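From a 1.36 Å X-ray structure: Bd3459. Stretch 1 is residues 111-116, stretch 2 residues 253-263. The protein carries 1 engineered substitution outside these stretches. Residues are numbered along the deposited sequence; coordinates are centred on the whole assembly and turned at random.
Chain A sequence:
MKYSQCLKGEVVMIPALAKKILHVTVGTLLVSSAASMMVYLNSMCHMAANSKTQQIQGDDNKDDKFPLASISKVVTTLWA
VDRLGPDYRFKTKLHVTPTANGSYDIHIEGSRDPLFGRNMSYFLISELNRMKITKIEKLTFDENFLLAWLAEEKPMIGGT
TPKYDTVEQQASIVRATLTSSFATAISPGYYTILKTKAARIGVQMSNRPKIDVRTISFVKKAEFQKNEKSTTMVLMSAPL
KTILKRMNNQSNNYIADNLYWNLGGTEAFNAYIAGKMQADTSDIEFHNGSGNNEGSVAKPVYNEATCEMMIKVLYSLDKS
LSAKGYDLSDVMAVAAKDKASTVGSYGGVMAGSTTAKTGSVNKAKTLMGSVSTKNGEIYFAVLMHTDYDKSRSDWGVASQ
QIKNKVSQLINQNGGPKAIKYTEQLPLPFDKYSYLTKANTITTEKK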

# COMPACT_ATOMS: atom_id res chain seq x y z
N SER A 111 -15.17 14.48 -13.85
CA SER A 111 -13.82 14.60 -14.32
C SER A 111 -13.06 13.27 -14.37
O SER A 111 -11.87 13.26 -14.64
N ARG A 112 -13.72 12.17 -13.99
CA ARG A 112 -13.08 10.87 -13.79
C ARG A 112 -12.02 10.89 -12.69
O ARG A 112 -11.12 10.07 -12.63
N ASP A 113 -12.21 11.80 -11.72
CA ASP A 113 -11.38 11.82 -10.50
C ASP A 113 -11.38 10.38 -9.96
O ASP A 113 -12.45 9.84 -9.66
N PRO A 114 -10.19 9.79 -9.78
CA PRO A 114 -10.08 8.38 -9.35
C PRO A 114 -9.98 8.20 -7.85
O PRO A 114 -9.67 7.11 -7.39
N LEU A 115 -10.25 9.26 -7.10
CA LEU A 115 -10.26 9.21 -5.64
C LEU A 115 -11.46 9.93 -5.09
O LEU A 115 -11.36 10.66 -4.11
N PHE A 116 -12.61 9.66 -5.68
CA PHE A 116 -13.86 10.34 -5.32
C PHE A 116 -14.73 9.29 -4.66
O PHE A 116 -15.39 8.49 -5.32
N ASN A 253 -5.71 -0.43 -5.31
CA ASN A 253 -6.10 -0.97 -6.62
C ASN A 253 -7.12 -0.09 -7.33
O ASN A 253 -7.07 0.03 -8.56
N TYR A 254 -8.06 0.47 -6.57
CA TYR A 254 -9.11 1.29 -7.18
C TYR A 254 -8.53 2.48 -7.90
O TYR A 254 -8.91 2.77 -9.08
N ILE A 255 -7.62 3.18 -7.23
CA ILE A 255 -7.02 4.35 -7.86
C ILE A 255 -6.23 3.93 -9.11
O ILE A 255 -6.33 4.55 -10.17
N ALA A 256 -5.43 2.88 -8.95
CA ALA A 256 -4.53 2.48 -10.05
C ALA A 256 -5.34 2.02 -11.27
O ALA A 256 -5.01 2.38 -12.41
N ASP A 257 -6.35 1.19 -11.04
CA ASP A 257 -7.13 0.65 -12.15
C ASP A 257 -7.91 1.76 -12.85
O ASP A 257 -7.99 1.79 -14.07
N ASN A 258 -8.43 2.73 -12.09
CA ASN A 258 -9.15 3.81 -12.70
C ASN A 258 -8.26 4.77 -13.47
O ASN A 258 -8.67 5.26 -14.50
N LEU A 259 -7.05 5.03 -12.96
CA LEU A 259 -6.11 5.83 -13.74
C LEU A 259 -5.83 5.14 -15.08
O LEU A 259 -5.82 5.78 -16.12
N TYR A 260 -5.57 3.83 -15.04
CA TYR A 260 -5.23 3.06 -16.25
C TYR A 260 -6.36 3.09 -17.24
O TYR A 260 -6.15 3.31 -18.45
N TRP A 261 -7.60 2.92 -16.78
CA TRP A 261 -8.74 3.00 -17.68
C TRP A 261 -8.97 4.41 -18.19
O TRP A 261 -9.23 4.61 -19.38
N ASN A 262 -8.82 5.40 -17.32
CA ASN A 262 -8.95 6.80 -17.74
C ASN A 262 -8.02 7.15 -18.90
O ASN A 262 -8.41 7.94 -19.74
N LEU A 263 -6.80 6.65 -18.86
CA LEU A 263 -5.80 6.96 -19.86
C LEU A 263 -5.93 6.12 -21.14
O LEU A 263 -5.17 6.33 -22.09

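P114 forms the apolar centre of this contact, lying across one side of the helix that runs from N253 to N262. Its CA-to-CB bond points sideways, and the ring still touches the helix: CG of P114 meets CD2 of L259 at 3.9 Å, CB of P114 lies 4.4 Å from CG2 of I255, and the same CB is 4.0 Å from CB of N258. I255 (m, t) and L259 (m, t) both leave the backbone sideways, but their branched ends come nearer to the loop, where flexible aliphatic groups can fit against the rigid ring. Beside the proline, L115 (t, p) brings CD1 to 3.9 Å from CD1 of I255, extending the apolar patch.

The carbonyl O of P114 is buried without a partner in the model, 3.6 Å from CG1 of I255 and 3.2 Å from CE2 of Y254, at the edge of the tyrosine ring. Y254 (chi1 t) suits its place because an aromatic edge can face that oxygen while its hydroxyl reaches polar ground. There Y254 OH lies 2.8 Å from the O of water 2, which also lies 2.8 Å from D113 O and accepts from F116 N at 3.0 Å.

N258 (m) points toward the loop, and its ND2 donates to Y254 O at 2.9 Å within the helix. N258 OD1 lies 2.8 Å from the O of water 1.

At the polar edge, R112 (m, t, p) points toward the helix and pairs with N262 (m). NE of R112 donates to OD1 of N262 at 2.8 Å, near the guanidinium plane, while ND2 of N262 donates to R112 O at 2.9 Å. An asparagine amide, both donor and acceptor, can thus bind side chain and backbone of one residue. The O of water 1 accepts from R112 NH2 at 3.0 Å and lies 2.8 Å from N262 OD1.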

# COMPACT_ATOMS: atom_id res chain seq x y z
CB SER A 111 -13.04 15.56 -13.42
OG SER A 111 -13.00 15.07 -12.10
CB ARG A 112 -12.50 10.30 -15.09
CG ARG A 112 -13.52 10.27 -16.22
CD ARG A 112 -13.08 9.34 -17.36
NE ARG A 112 -13.18 7.93 -16.97
CZ ARG A 112 -14.29 7.21 -16.99
NH1 ARG A 112 -15.45 7.73 -17.41
NH2 ARG A 112 -14.23 5.94 -16.58
CB ASP A 113 -12.00 12.83 -9.51
CG ASP A 113 -11.25 12.96 -8.21
OD1 ASP A 113 -10.46 12.09 -7.82
OD2 ASP A 113 -11.51 14.00 -7.56
CB PRO A 114 -8.77 7.93 -10.02
CG PRO A 114 -7.94 9.16 -9.97
CD PRO A 114 -8.89 10.32 -10.20
CB LEU A 115 -8.92 9.75 -5.10
CG LEU A 115 -8.64 9.64 -3.61
CD1 LEU A 115 -9.03 8.28 -3.08
CD2 LEU A 115 -7.19 9.99 -3.29
CB PHE A 116 -14.53 11.00 -6.53
CG PHE A 116 -15.41 12.16 -6.18
CD1 PHE A 116 -16.38 12.05 -5.21
CD2 PHE A 116 -15.26 13.37 -6.81
CE1 PHE A 116 -17.20 13.11 -4.89
CE2 PHE A 116 -16.09 14.46 -6.48
CZ PHE A 116 -17.04 14.32 -5.52
CB ASN A 253 -6.66 -2.36 -6.47
CG ASN A 253 -5.62 -3.37 -6.08
OD1 ASN A 253 -4.43 -3.12 -6.03
ND2 ASN A 253 -6.11 -4.57 -5.80
CB TYR A 254 -10.16 1.76 -6.12
CG TYR A 254 -11.20 2.68 -6.68
CD1 TYR A 254 -12.38 2.20 -7.25
CD2 TYR A 254 -11.00 4.06 -6.70
CE1 TYR A 254 -13.32 3.04 -7.79
CE2 TYR A 254 -11.96 4.91 -7.23
CZ TYR A 254 -13.12 4.41 -7.78
OH TYR A 254 -14.04 5.24 -8.35
CB ILE A 255 -6.12 5.16 -6.91
CG1 ILE A 255 -6.89 5.64 -5.67
CG2 ILE A 255 -5.49 6.36 -7.61
CD1 ILE A 255 -6.02 6.25 -4.59
CB ALA A 256 -3.61 1.36 -9.59
CB ASP A 257 -8.05 -0.49 -11.68
CG ASP A 257 -7.28 -1.74 -11.35
OD1 ASP A 257 -6.30 -2.04 -12.07
OD2 ASP A 257 -7.68 -2.45 -10.41
CB ASN A 258 -10.07 4.52 -11.70
CG ASN A 258 -11.37 3.77 -11.53
OD1 ASN A 258 -12.25 3.88 -12.38
ND2 ASN A 258 -11.46 2.93 -10.50
CB LEU A 259 -4.82 6.07 -12.99
CG LEU A 259 -4.86 7.13 -11.89
CD1 LEU A 259 -3.61 7.07 -11.06
CD2 LEU A 259 -5.07 8.53 -12.46
CB TYR A 260 -4.87 1.67 -15.81
CG TYR A 260 -4.42 0.67 -16.83
CD1 TYR A 260 -5.34 -0.17 -17.44
CD2 TYR A 260 -3.08 0.51 -17.13
CE1 TYR A 260 -4.93 -1.16 -18.32
CE2 TYR A 260 -2.66 -0.46 -18.03
CZ TYR A 260 -3.58 -1.28 -18.62
OH TYR A 260 -3.12 -2.25 -19.47
CB TRP A 261 -10.00 2.49 -16.99
CG TRP A 261 -9.95 1.05 -16.61
CD1 TRP A 261 -9.30 0.03 -17.25
CD2 TRP A 261 -10.58 0.46 -15.47
NE1 TRP A 261 -9.52 -1.16 -16.59
CE2 TRP A 261 -10.27 -0.91 -15.47
CE3 TRP A 261 -11.37 0.96 -14.42
CZ2 TRP A 261 -10.74 -1.78 -14.49
CZ3 TRP A 261 -11.80 0.08 -13.43
CH2 TRP A 261 -11.49 -1.26 -13.48
CB ASN A 262 -8.61 7.77 -16.60
CG ASN A 262 -9.68 7.88 -15.53
OD1 ASN A 262 -10.77 7.30 -15.63
ND2 ASN A 262 -9.38 8.68 -14.53
CB LEU A 263 -4.41 6.84 -19.25
CG LEU A 263 -4.13 7.78 -18.06
CD1 LEU A 263 -2.82 7.45 -17.36
CD2 LEU A 263 -4.07 9.22 -18.54
O HOH W 1 -11.97 4.81 -15.04
O HOH W 2 -13.47 7.91 -7.94